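Local coordinates for thiamine pyrophosphokinase (Saccharomyces cerevisiae, PDB 1IG0), which makes thiamine diphosphate by transferring a pyrophosphoryl group from ATP to thiamine, working as a homodimer in cofactor biosynthesis, at residues L176-V181 / A213-L218; S185-G190 / C219-T224; T115-T120 / H157-E162; E258-K263 / T300-I305. All blocks are in the same frame, centred on the assembly; numbering follows the deposited sequence.

Contact 1: residues L176-V181 / A213-L218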
loop_
_atom_site.group_PDB
_atom_site.type_symbol
_atom_site.label_atom_id
_atom_site.label_comp_id
_atom_site.label_asym_id
_atom_site.label_seq_id
_atom_site.Cartn_x
_atom_site.Cartn_y
_atom_site.Cartn_z
ATOM N N LEU B 176 -28.674 16.233 8.631
ATOM C CA LEU B 176 -27.549 17.077 8.263
ATOM C C LEU B 176 -27.681 17.609 6.834
ATOM O O LEU B 176 -27.979 16.859 5.904
ATOM C CB LEU B 176 -26.249 16.278 8.406
ATOM C CG LEU B 176 -24.961 17.009 8.790
ATOM C CD1 LEU B 176 -25.162 17.757 10.101
ATOM C CD2 LEU B 176 -23.833 15.997 8.927
ATOM N N VAL B 177 -27.479 18.914 6.675
ATOM C CA VAL B 177 -27.538 19.546 5.361
ATOM C C VAL B 177 -26.092 19.641 4.882
ATOM O O VAL B 177 -25.408 20.632 5.124
ATOM C CB VAL B 177 -28.149 20.964 5.441
ATOM C CG1 VAL B 177 -28.223 21.581 4.050
ATOM C CG2 VAL B 177 -29.532 20.896 6.066
ATOM N N PHE B 178 -25.635 18.588 4.212
ATOM C CA PHE B 178 -24.265 18.501 3.714
ATOM C C PHE B 178 -23.699 19.750 3.040
ATOM O O PHE B 178 -22.555 20.131 3.297
ATOM C CB PHE B 178 -24.139 17.304 2.767
ATOM C CG PHE B 178 -24.037 15.980 3.475
ATOM C CD1 PHE B 178 -24.963 15.622 4.451
ATOM C CD2 PHE B 178 -23.010 15.091 3.168
ATOM C CE1 PHE B 178 -24.865 14.398 5.113
ATOM C CE2 PHE B 178 -22.905 13.864 3.824
ATOM C CZ PHE B 178 -23.832 13.517 4.798
ATOM N N SER B 179 -24.489 20.388 2.183
ATOM C CA SER B 179 -24.025 21.584 1.487
ATOM C C SER B 179 -23.686 22.727 2.439
ATOM O O SER B 179 -23.009 23.678 2.052
ATOM C CB SER B 179 -25.080 22.058 0.483
ATOM O OG SER B 179 -26.276 22.436 1.140
ATOM N N LYS B 180 -24.147 22.631 3.683
ATOM C CA LYS B 180 -23.892 23.675 4.670
ATOM C C LYS B 180 -22.990 23.230 5.818
ATOM O O LYS B 180 -22.812 23.959 6.797
ATOM C CB LYS B 180 -25.217 24.188 5.233
ATOM C CG LYS B 180 -26.124 24.814 4.186
ATOM C CD LYS B 180 -25.467 26.021 3.530
ATOM C CE LYS B 180 -26.359 26.614 2.451
ATOM N NZ LYS B 180 -25.740 27.810 1.821
ATOM N N VAL B 181 -22.424 22.034 5.701
ATOM C CA VAL B 181 -21.538 21.516 6.737
ATOM C C VAL B 181 -20.151 22.123 6.582
ATOM O O VAL B 181 -19.598 22.146 5.484
ATOM C CB VAL B 181 -21.413 19.978 6.654
ATOM C CG1 VAL B 181 -20.376 19.481 7.659
ATOM C CG2 VAL B 181 -22.763 19.333 6.921
ATOM N N ALA B 213 -19.534 11.422 2.840
ATOM C CA ALA B 213 -19.255 12.465 3.827
ATOM C C ALA B 213 -18.301 13.452 3.171
ATOM O O ALA B 213 -17.205 13.709 3.672
ATOM C CB ALA B 213 -18.618 11.858 5.074
ATOM N N SER B 214 -18.745 13.999 2.043
ATOM C CA SER B 214 -17.959 14.930 1.243
ATOM C C SER B 214 -17.378 16.137 1.963
ATOM O O SER B 214 -16.473 16.781 1.436
ATOM C CB SER B 214 -18.780 15.412 0.044
ATOM O OG SER B 214 -19.917 16.144 0.467
ATOM N N TYR B 215 -17.882 16.461 3.150
ATOM C CA TYR B 215 -17.342 17.608 3.874
ATOM C C TYR B 215 -15.938 17.316 4.398
ATOM O O TYR B 215 -15.193 18.232 4.749
ATOM C CB TYR B 215 -18.278 18.019 5.015
ATOM C CG TYR B 215 -18.764 16.881 5.876
ATOM C CD1 TYR B 215 -17.999 16.406 6.941
ATOM C CD2 TYR B 215 -19.991 16.267 5.620
ATOM C CE1 TYR B 215 -18.444 15.349 7.728
ATOM C CE2 TYR B 215 -20.443 15.206 6.401
ATOM C CZ TYR B 215 -19.665 14.752 7.452
ATOM O OH TYR B 215 -20.101 13.695 8.218
ATOM N N PHE B 216 -15.579 16.035 4.441
ATOM C CA PHE B 216 -14.252 15.625 4.888
ATOM C C PHE B 216 -13.248 15.826 3.759
ATOM O O PHE B 216 -13.575 15.645 2.585
ATOM C CB PHE B 216 -14.219 14.139 5.264
ATOM C CG PHE B 216 -14.637 13.843 6.676
ATOM C CD1 PHE B 216 -15.855 13.224 6.940
ATOM C CD2 PHE B 216 -13.789 14.135 7.741
ATOM C CE1 PHE B 216 -16.224 12.897 8.246
ATOM C CE2 PHE B 216 -14.144 13.813 9.051
ATOM C CZ PHE B 216 -15.364 13.191 9.304
ATOM N N LYS B 217 -12.029 16.198 4.127
ATOM C CA LYS B 217 -10.945 16.382 3.171
ATOM C C LYS B 217 -9.790 15.601 3.780
ATOM O O LYS B 217 -8.985 16.139 4.542
ATOM C CB LYS B 217 -10.569 17.857 3.037
ATOM C CG LYS B 217 -11.726 18.776 2.681
ATOM C CD LYS B 217 -11.210 20.161 2.316
ATOM C CE LYS B 217 -10.302 20.714 3.405
ATOM N NZ LYS B 217 -9.542 21.907 2.941
ATOM N N LEU B 218 -9.732 14.318 3.442
ATOM C CA LEU B 218 -8.720 13.419 3.972
ATOM C C LEU B 218 -7.418 13.332 3.187
ATOM O O LEU B 218 -7.411 13.285 1.956
ATOM C CB LEU B 218 -9.315 12.014 4.114
ATOM C CG LEU B 218 -8.372 10.856 4.460
ATOM C CD1 LEU B 218 -7.746 11.069 5.831
ATOM C CD2 LEU B 218 -9.151 9.550 4.429
HETATM O O HOH W 1 -20.679 18.341 2.861
#
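Y215 holds CG between its backbone N and carbonyl carbon (chi1 47°) and F178 carries CG anti to its carbonyl carbon (chi1 -78°), and the two rings meet as a T-shaped (edge-to-face) pair. The pair joins the loop between helix 164-175 and strand 184-189 to the type I beta turn A213-F216, which leads from helix 196-212 into strand 216-221. The ring centroids of F178 and Y215 lie 5.5 Å apart, with planes at 64°. The edge of Y215 is presented to a face of F178, near its rim, where the two CE2 atoms are 3.8 Å apart. V181 CG1 sits over a face of the Y215 ring, 3.5 Å from Y215 CG, a CH-pi contact. L176 CD2 adds a looser touch, 4.3 Å from Y215 CE2. Beyond the loop, Y215 OH is hydrogen-bonded to S135 OG on helix 126-139, and the Y215 side chain also touches Y169 of helix 164-175. An alanine in place of Y215 would probably open a gap beside F178 and V181 and leave S135 without its phenol partner. At the edge of the Y215 ring, in its plane, a water donates to F178 O at 2.6 Å and makes a weak bond of 3.3 Å with S214 OG.

Contact 2: residues S185-G190 / C219-T224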
loop_
_atom_site.group_PDB
_atom_site.type_symbol
_atom_site.label_atom_id
_atom_site.label_comp_id
_atom_site.label_asym_id
_atom_site.label_seq_id
_atom_site.Cartn_x
_atom_site.Cartn_y
_atom_site.Cartn_z
ATOM N N SER B 185 -10.761 19.460 7.578
ATOM C CA SER B 185 -9.460 19.102 7.030
ATOM C C SER B 185 -8.902 17.995 7.918
ATOM O O SER B 185 -8.573 18.228 9.082
ATOM C CB SER B 185 -8.522 20.309 7.035
ATOM O OG SER B 185 -7.284 19.984 6.427
ATOM N N LEU B 186 -8.802 16.794 7.361
ATOM C CA LEU B 186 -8.327 15.634 8.106
ATOM C C LEU B 186 -6.974 15.105 7.630
ATOM O O LEU B 186 -6.828 14.682 6.484
ATOM C CB LEU B 186 -9.378 14.525 8.016
ATOM C CG LEU B 186 -9.128 13.177 8.691
ATOM C CD1 LEU B 186 -9.024 13.356 10.199
ATOM C CD2 LEU B 186 -10.267 12.227 8.337
ATOM N N LEU B 187 -5.988 15.134 8.522
ATOM C CA LEU B 187 -4.651 14.641 8.213
ATOM C C LEU B 187 -4.444 13.377 9.041
ATOM O O LEU B 187 -4.567 13.407 10.265
ATOM C CB LEU B 187 -3.597 15.691 8.577
ATOM C CG LEU B 187 -2.160 15.404 8.132
ATOM C CD1 LEU B 187 -2.095 15.333 6.610
ATOM C CD2 LEU B 187 -1.237 16.496 8.651
ATOM N N ALA B 188 -4.131 12.269 8.378
ATOM C CA ALA B 188 -3.949 11.002 9.079
ATOM C C ALA B 188 -2.521 10.471 9.093
ATOM O O ALA B 188 -1.806 10.527 8.092
ATOM C CB ALA B 188 -4.884 9.950 8.489
ATOM N N LEU B 189 -2.126 9.941 10.247
ATOM C CA LEU B 189 -0.800 9.368 10.438
ATOM C C LEU B 189 -0.933 7.877 10.748
ATOM O O LEU B 189 -1.839 7.469 11.475
ATOM C CB LEU B 189 -0.082 10.057 11.604
ATOM C CG LEU B 189 0.278 11.542 11.493
ATOM C CD1 LEU B 189 0.805 12.045 12.835
ATOM C CD2 LEU B 189 1.323 11.740 10.403
ATOM N N GLY B 190 -0.038 7.072 10.186
ATOM C CA GLY B 190 -0.050 5.641 10.442
ATOM C C GLY B 190 -1.074 4.761 9.744
ATOM O O GLY B 190 -1.290 3.625 10.165
ATOM N N CYS B 219 -6.314 13.300 3.922
ATOM C CA CYS B 219 -4.993 13.182 3.324
ATOM C C CYS B 219 -4.091 12.400 4.264
ATOM O O CYS B 219 -4.073 12.650 5.468
ATOM C CB CYS B 219 -4.377 14.560 3.069
ATOM S SG CYS B 219 -2.732 14.503 2.294
ATOM N N TYR B 220 -3.349 11.447 3.713
ATOM C CA TYR B 220 -2.440 10.651 4.519
ATOM C C TYR B 220 -1.035 11.198 4.396
ATOM O O TYR B 220 -0.605 11.589 3.310
ATOM C CB TYR B 220 -2.426 9.187 4.068
ATOM C CG TYR B 220 -3.727 8.459 4.285
ATOM C CD1 TYR B 220 -4.684 8.383 3.275
ATOM C CD2 TYR B 220 -4.016 7.872 5.514
ATOM C CE1 TYR B 220 -5.903 7.741 3.489
ATOM C CE2 TYR B 220 -5.227 7.229 5.737
ATOM C CZ TYR B 220 -6.167 7.168 4.722
ATOM O OH TYR B 220 -7.367 6.535 4.941
ATOM N N MET B 221 -0.333 11.242 5.518
ATOM C CA MET B 221 1.046 11.689 5.530
ATOM C C MET B 221 1.851 10.506 6.033
ATOM O O MET B 221 1.637 10.026 7.146
ATOM C CB MET B 221 1.248 12.877 6.466
ATOM C CG MET B 221 2.707 13.296 6.561
ATOM S SD MET B 221 2.987 14.718 7.625
ATOM C CE MET B 221 2.666 16.047 6.507
ATOM N N THR B 222 2.762 10.025 5.198
ATOM C CA THR B 222 3.589 8.887 5.556
ATOM C C THR B 222 5.033 9.360 5.541
ATOM O O THR B 222 5.304 10.527 5.260
ATOM C CB THR B 222 3.410 7.735 4.543
ATOM O OG1 THR B 222 4.174 8.005 3.362
ATOM C CG2 THR B 222 1.945 7.599 4.156
ATOM N N PRO B 223 5.984 8.467 5.850
ATOM C CA PRO B 223 7.388 8.888 5.846
ATOM C C PRO B 223 7.879 9.318 4.468
ATOM O O PRO B 223 8.925 9.961 4.351
ATOM C CB PRO B 223 8.123 7.643 6.340
ATOM C CG PRO B 223 7.106 6.963 7.204
ATOM C CD PRO B 223 5.849 7.103 6.391
ATOM N N THR B 224 7.119 8.978 3.430
ATOM C CA THR B 224 7.519 9.304 2.063
ATOM C C THR B 224 6.462 9.955 1.173
ATOM O O THR B 224 6.798 10.504 0.121
ATOM C CB THR B 224 7.997 8.041 1.328
ATOM O OG1 THR B 224 6.937 7.077 1.305
ATOM C CG2 THR B 224 9.202 7.439 2.032
HETATM O O HOH W 2 2.292 8.000 8.867
#
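L187 sends its side chain from strand 184-189 onto the sheet face shared with C219 and M221 of the parallel neighbour, strand 216-221. From CB the chain runs to CG, anti to the backbone N (chi1 -172°), and on to the methyl CD1, which does the touching. CD1 lies 3.5 Å from C219 O, and its apolar partners are C219 CB and M221 CB, the latter 4.2 Å away. M221 CB is also met by L189 CD2, whose side chain lies alongside that of M221 and points the same way. On the opposite face, A188 CB packs 3.7 Å from Y220 CD2, and Y220 OH bonds to S202 O of helix 196-212, the connecting helix of this beta-alpha-beta unit. The backbones are zipped by three bonds: C219 N to L186 O (3.0 Å), A188 N to C219 O (2.9 Å) and M221 N to A188 O (3.1 Å), the last nearly straight at 174°. Where the strands part, one water accepts from G190 N and donates to M221 O. Every direct hydrogen bond across this buried contact is thus between main-chain atoms, while the side chains contribute apolar packing, so the polar part does not draw directly on side-chain groups.

Contact 3: residues T115-T120 / H157-E162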
loop_
_atom_site.group_PDB
_atom_site.type_symbol
_atom_site.label_atom_id
_atom_site.label_comp_id
_atom_site.label_asym_id
_atom_site.label_seq_id
_atom_site.Cartn_x
_atom_site.Cartn_y
_atom_site.Cartn_z
ATOM N N THR B 115 -11.054 11.921 26.644
ATOM C CA THR B 115 -12.347 11.272 26.472
ATOM C C THR B 115 -12.132 9.942 25.762
ATOM O O THR B 115 -11.872 9.901 24.560
ATOM C CB THR B 115 -13.313 12.140 25.643
ATOM O OG1 THR B 115 -13.523 13.390 26.312
ATOM C CG2 THR B 115 -14.652 11.432 25.470
ATOM N N ILE B 116 -12.233 8.856 26.521
ATOM C CA ILE B 116 -12.039 7.519 25.978
ATOM C C ILE B 116 -13.385 6.852 25.733
ATOM O O ILE B 116 -14.204 6.731 26.644
ATOM C CB ILE B 116 -11.196 6.660 26.941
ATOM C CG1 ILE B 116 -9.864 7.364 27.223
ATOM C CG2 ILE B 116 -10.947 5.288 26.332
ATOM C CD1 ILE B 116 -8.984 6.661 28.233
ATOM N N ILE B 117 -13.605 6.421 24.494
ATOM C CA ILE B 117 -14.859 5.784 24.106
ATOM C C ILE B 117 -14.643 4.358 23.618
ATOM O O ILE B 117 -13.856 4.112 22.704
ATOM C CB ILE B 117 -15.555 6.584 22.982
ATOM C CG1 ILE B 117 -15.796 8.024 23.443
ATOM C CG2 ILE B 117 -16.869 5.915 22.600
ATOM C CD1 ILE B 117 -16.300 8.938 22.350
ATOM N N LYS B 118 -15.359 3.422 24.233
ATOM C CA LYS B 118 -15.255 2.017 23.868
ATOM C C LYS B 118 -16.366 1.618 22.898
ATOM O O LYS B 118 -17.532 1.959 23.096
ATOM C CB LYS B 118 -15.312 1.147 25.132
ATOM C CG LYS B 118 -15.184 -0.356 24.894
ATOM C CD LYS B 118 -14.942 -1.085 26.212
ATOM C CE LYS B 118 -14.854 -2.594 26.032
ATOM N NZ LYS B 118 -16.171 -3.194 25.691
ATOM N N GLN B 119 -15.979 0.913 21.839
ATOM C CA GLN B 119 -16.905 0.423 20.819
ATOM C C GLN B 119 -16.438 -0.989 20.482
ATOM O O GLN B 119 -15.340 -1.177 19.958
ATOM C CB GLN B 119 -16.859 1.319 19.577
ATOM C CG GLN B 119 -17.455 2.704 19.795
ATOM C CD GLN B 119 -18.969 2.678 19.909
ATOM O OE1 GLN B 119 -19.680 2.684 18.903
ATOM N NE2 GLN B 119 -19.470 2.635 21.139
ATOM N N THR B 120 -17.276 -1.978 20.777
ATOM C CA THR B 120 -16.919 -3.378 20.565
ATOM C C THR B 120 -17.236 -4.015 19.214
ATOM O O THR B 120 -16.722 -5.092 18.910
ATOM C CB THR B 120 -17.569 -4.267 21.642
ATOM O OG1 THR B 120 -18.991 -4.269 21.465
ATOM C CG2 THR B 120 -17.246 -3.744 23.032
ATOM N N HIS B 157 -19.528 7.350 28.692
ATOM C CA HIS B 157 -20.063 8.655 28.326
ATOM C C HIS B 157 -21.462 8.602 27.715
ATOM O O HIS B 157 -21.834 9.465 26.921
ATOM C CB HIS B 157 -19.094 9.349 27.366
ATOM C CG HIS B 157 -17.738 9.586 27.955
ATOM N ND1 HIS B 157 -17.499 10.553 28.908
ATOM C CD2 HIS B 157 -16.553 8.964 27.747
ATOM C CE1 HIS B 157 -16.228 10.516 29.262
ATOM N NE2 HIS B 157 -15.631 9.560 28.573
ATOM N N GLY B 158 -22.234 7.587 28.096
ATOM C CA GLY B 158 -23.590 7.451 27.591
ATOM C C GLY B 158 -23.695 6.943 26.167
ATOM O O GLY B 158 -24.760 7.012 25.554
ATOM N N ILE B 159 -22.592 6.431 25.635
ATOM C CA ILE B 159 -22.573 5.912 24.271
ATOM C C ILE B 159 -22.743 4.396 24.294
ATOM O O ILE B 159 -21.998 3.695 24.980
ATOM C CB ILE B 159 -21.244 6.268 23.573
ATOM C CG1 ILE B 159 -21.049 7.786 23.589
ATOM C CG2 ILE B 159 -21.245 5.751 22.140
ATOM C CD1 ILE B 159 -19.689 8.244 23.107
ATOM N N GLU B 160 -23.724 3.896 23.547
ATOM C CA GLU B 160 -23.987 2.462 23.488
ATOM C C GLU B 160 -22.698 1.728 23.111
ATOM O O GLU B 160 -22.083 2.017 22.085
ATOM C CB GLU B 160 -25.104 2.177 22.481
ATOM C CG GLU B 160 -25.652 0.762 22.548
ATOM C CD GLU B 160 -24.846 -0.212 21.718
ATOM O OE1 GLU B 160 -24.704 -1.380 22.137
ATOM O OE2 GLU B 160 -24.367 0.188 20.637
ATOM N N LEU B 161 -22.305 0.778 23.954
ATOM C CA LEU B 161 -21.072 0.011 23.787
ATOM C C LEU B 161 -20.767 -0.708 22.474
ATOM O O LEU B 161 -19.626 -0.682 22.017
ATOM C CB LEU B 161 -20.940 -0.991 24.938
ATOM C CG LEU B 161 -20.478 -0.395 26.270
ATOM C CD1 LEU B 161 -20.543 -1.449 27.363
ATOM C CD2 LEU B 161 -19.057 0.133 26.115
ATOM N N GLU B 162 -21.758 -1.348 21.863
ATOM C CA GLU B 162 -21.494 -2.069 20.622
ATOM C C GLU B 162 -21.228 -1.194 19.401
ATOM O O GLU B 162 -20.170 -1.292 18.779
ATOM C CB GLU B 162 -22.643 -3.024 20.292
ATOM C CG GLU B 162 -22.338 -3.939 19.109
ATOM C CD GLU B 162 -23.527 -4.777 18.680
ATOM O OE1 GLU B 162 -24.222 -5.321 19.563
ATOM O OE2 GLU B 162 -23.757 -4.900 17.458
HETATM O O HOH W 3 -12.979 8.818 29.289
#
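Q119 NE2 is gripped by two carbonyls: it donates to E160 O across the contact at 2.8 Å and to K118 O of its own segment at 2.8 Å, with both oxygens close to the amide plane. A bend at chi2 (-72°) turns CD back toward the loop, although CB points away from it. The other end of the group is held as well, since Q119 OE1 accepts from I165 N on helix 164-175, so the amide is fixed in rotation. An alanine at Q119 would probably leave E160 O and K118 O without this donor and I165 N without its acceptor. One residue on, T120 N donates to L161 O at 3.0 Å. L161 CD2 rests against K118 CB. The side chains of I117 and I159 cross at about a right angle, with I117 CD1 3.5 Å from I159 CD1. Farther back, T115 CG2 lies over a face of the H157 imidazole, offset toward the rim, while I116 O sits at the ring edge, 3.4 Å from H157 CD2. A water bonded to H157 NE2 also accepts from I116 N. Strand 115-118 is the outermost of its sheet within the chain, pairing with strand 93-96; I117 touches L133 of helix 126-139, and the loop 157-162 runs on into helix 164-175.

Contact 4: residues E258-K263 / T300-I305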
loop_
_atom_site.group_PDB
_atom_site.type_symbol
_atom_site.label_atom_id
_atom_site.label_comp_id
_atom_site.label_asym_id
_atom_site.label_seq_id
_atom_site.Cartn_x
_atom_site.Cartn_y
_atom_site.Cartn_z
ATOM N N GLU B 258 -10.671 0.978 -8.974
ATOM C CA GLU B 258 -11.447 1.025 -10.205
ATOM C C GLU B 258 -10.700 1.710 -11.345
ATOM O O GLU B 258 -10.109 2.775 -11.167
ATOM C CB GLU B 258 -12.799 1.712 -9.945
ATOM C CG GLU B 258 -12.960 3.124 -10.492
ATOM C CD GLU B 258 -14.344 3.692 -10.213
ATOM O OE1 GLU B 258 -15.327 2.923 -10.283
ATOM O OE2 GLU B 258 -14.456 4.903 -9.934
ATOM N N ALA B 259 -10.719 1.077 -12.513
ATOM C CA ALA B 259 -10.056 1.616 -13.691
ATOM C C ALA B 259 -10.789 2.865 -14.148
ATOM O O ALA B 259 -11.965 3.054 -13.837
ATOM C CB ALA B 259 -10.051 0.583 -14.804
ATOM N N THR B 260 -10.093 3.722 -14.885
ATOM C CA THR B 260 -10.701 4.943 -15.384
ATOM C C THR B 260 -9.948 5.435 -16.609
ATOM O O THR B 260 -9.135 4.712 -17.186
ATOM C CB THR B 260 -10.715 6.052 -14.299
ATOM O OG1 THR B 260 -11.452 7.185 -14.776
ATOM C CG2 THR B 260 -9.295 6.478 -13.946
ATOM N N LEU B 261 -10.225 6.670 -17.002
ATOM C CA LEU B 261 -9.592 7.263 -18.166
ATOM C C LEU B 261 -8.965 8.597 -17.797
ATOM O O LEU B 261 -9.619 9.451 -17.200
ATOM C CB LEU B 261 -10.638 7.473 -19.267
ATOM C CG LEU B 261 -10.215 8.135 -20.581
ATOM C CD1 LEU B 261 -9.279 7.214 -21.357
ATOM C CD2 LEU B 261 -11.457 8.444 -21.409
ATOM N N VAL B 262 -7.692 8.767 -18.131
ATOM C CA VAL B 262 -7.024 10.028 -17.860
ATOM C C VAL B 262 -7.248 10.853 -19.117
ATOM O O VAL B 262 -6.510 10.733 -20.096
ATOM C CB VAL B 262 -5.512 9.850 -17.620
ATOM C CG1 VAL B 262 -4.873 11.204 -17.343
ATOM C CG2 VAL B 262 -5.282 8.912 -16.446
ATOM N N LYS B 263 -8.292 11.674 -19.091
ATOM C CA LYS B 263 -8.635 12.506 -20.234
ATOM C C LYS B 263 -7.483 13.400 -20.667
ATOM O O LYS B 263 -7.195 13.528 -21.860
ATOM C CB LYS B 263 -9.861 13.361 -19.912
ATOM C CG LYS B 263 -10.266 14.284 -21.046
ATOM C CD LYS B 263 -11.638 14.892 -20.821
ATOM C CE LYS B 263 -12.028 15.769 -21.998
ATOM N NZ LYS B 263 -11.837 15.043 -23.285
ATOM N N THR B 300 -9.438 13.457 -14.949
ATOM C CA THR B 300 -9.806 12.051 -15.051
ATOM C C THR B 300 -11.319 11.887 -15.137
ATOM O O THR B 300 -12.073 12.743 -14.676
ATOM C CB THR B 300 -9.286 11.245 -13.843
ATOM O OG1 THR B 300 -9.733 11.858 -12.626
ATOM C CG2 THR B 300 -7.766 11.184 -13.862
ATOM N N LYS B 301 -11.751 10.778 -15.732
ATOM C CA LYS B 301 -13.171 10.478 -15.898
ATOM C C LYS B 301 -13.820 10.176 -14.549
ATOM O O LYS B 301 -14.974 10.531 -14.307
ATOM C CB LYS B 301 -13.334 9.277 -16.830
ATOM C CG LYS B 301 -14.749 9.048 -17.326
ATOM C CD LYS B 301 -14.815 7.770 -18.144
ATOM C CE LYS B 301 -16.043 7.743 -19.033
ATOM N NZ LYS B 301 -15.980 8.823 -20.056
ATOM N N ASP B 302 -13.069 9.507 -13.680
ATOM C CA ASP B 302 -13.546 9.159 -12.347
ATOM C C ASP B 302 -12.482 9.573 -11.337
ATOM O O ASP B 302 -11.326 9.782 -11.706
ATOM C CB ASP B 302 -13.789 7.651 -12.236
ATOM C CG ASP B 302 -14.674 7.116 -13.347
ATOM O OD1 ASP B 302 -14.135 6.712 -14.397
ATOM O OD2 ASP B 302 -15.910 7.109 -13.174
ATOM N N ASP B 303 -12.865 9.695 -10.070
ATOM C CA ASP B 303 -11.907 10.082 -9.038
ATOM C C ASP B 303 -10.750 9.094 -9.016
ATOM O O ASP B 303 -10.931 7.905 -9.278
ATOM C CB ASP B 303 -12.555 10.092 -7.648
ATOM C CG ASP B 303 -13.711 11.065 -7.540
ATOM O OD1 ASP B 303 -13.777 12.016 -8.347
ATOM O OD2 ASP B 303 -14.545 10.885 -6.626
ATOM N N ILE B 304 -9.557 9.591 -8.711
ATOM C CA ILE B 304 -8.384 8.733 -8.622
ATOM C C ILE B 304 -7.571 9.142 -7.403
ATOM O O ILE B 304 -7.781 10.215 -6.838
ATOM C CB ILE B 304 -7.473 8.845 -9.866
ATOM C CG1 ILE B 304 -6.841 10.237 -9.933
ATOM C CG2 ILE B 304 -8.272 8.551 -11.126
ATOM C CD1 ILE B 304 -5.611 10.298 -10.833
ATOM N N ILE B 305 -6.645 8.281 -6.998
ATOM C CA ILE B 305 -5.791 8.571 -5.857
ATOM C C ILE B 305 -4.461 9.099 -6.372
ATOM O O ILE B 305 -3.916 8.584 -7.347
ATOM C CB ILE B 305 -5.517 7.310 -5.016
ATOM C CG1 ILE B 305 -6.841 6.670 -4.586
ATOM C CG2 ILE B 305 -4.673 7.671 -3.798
ATOM C CD1 ILE B 305 -7.737 7.581 -3.759
HETATM O O HOH W 4 -9.751 5.095 -9.309
#
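The backbones of T260-V262 and T300-D302 run antiparallel, with V262 and T300 as a non-hydrogen-bonded pair and K301 N donating to L261 O at 2.9 Å. T260 reaches across: OG1, anti to the backbone N (chi1 -174°), donates to the anti lone pair of D302 OD1 at 2.8 Å. Its methyl CG2 meets I304 CG2 at 3.6 Å, the two side chains crossing at about a right angle. Here the chain leaves strand 295-300 of the five-stranded sheet and enters strand 304-310 of the larger one, so D302 lies at the passage between two sheets, consistent with those of a beta sandwich in the thiamine-binding region. Within the passage T300 OG1 donates to D302 O at 2.8 Å, from above the carbonyl plane. E258 OE2 comes 3.6 Å from D302 CB and 4.2 Å from D302 OD2; the nearness of two carboxylates could raise the proton affinity of one. D303 has its own charge partner in K231. V262 packs against W275, a residue of the thiamine pocket, and its side chain lies about 8 Å from bound thiamine. A water donates to both E258 O and D303 O, each at 3.0 Å.

How the contacts relate
From the N terminus, contact 3 closes first, bringing the loop at 157-162 back over edge strand 115-118 after a largely helical excursion. Contacts 1 and 2 then cross: 176-181 and 185-190 open in turn, and 213-218 and 219-224 answer in the same order. Both use strand 216-221 and touch through K217 and L186, contact 1 tying the loop after helix 164-175 to the turn at the strand's start and contact 2 pairing two neighbouring strands within the sheet. Contact 4 follows in series, closing a helix-free excursion, half of it strand, in the thiamine-binding region. Contacts 3 and 4 lie on opposite sides of the chain's centre, about 39 Å apart between centres, yet all four reach the same large sheet.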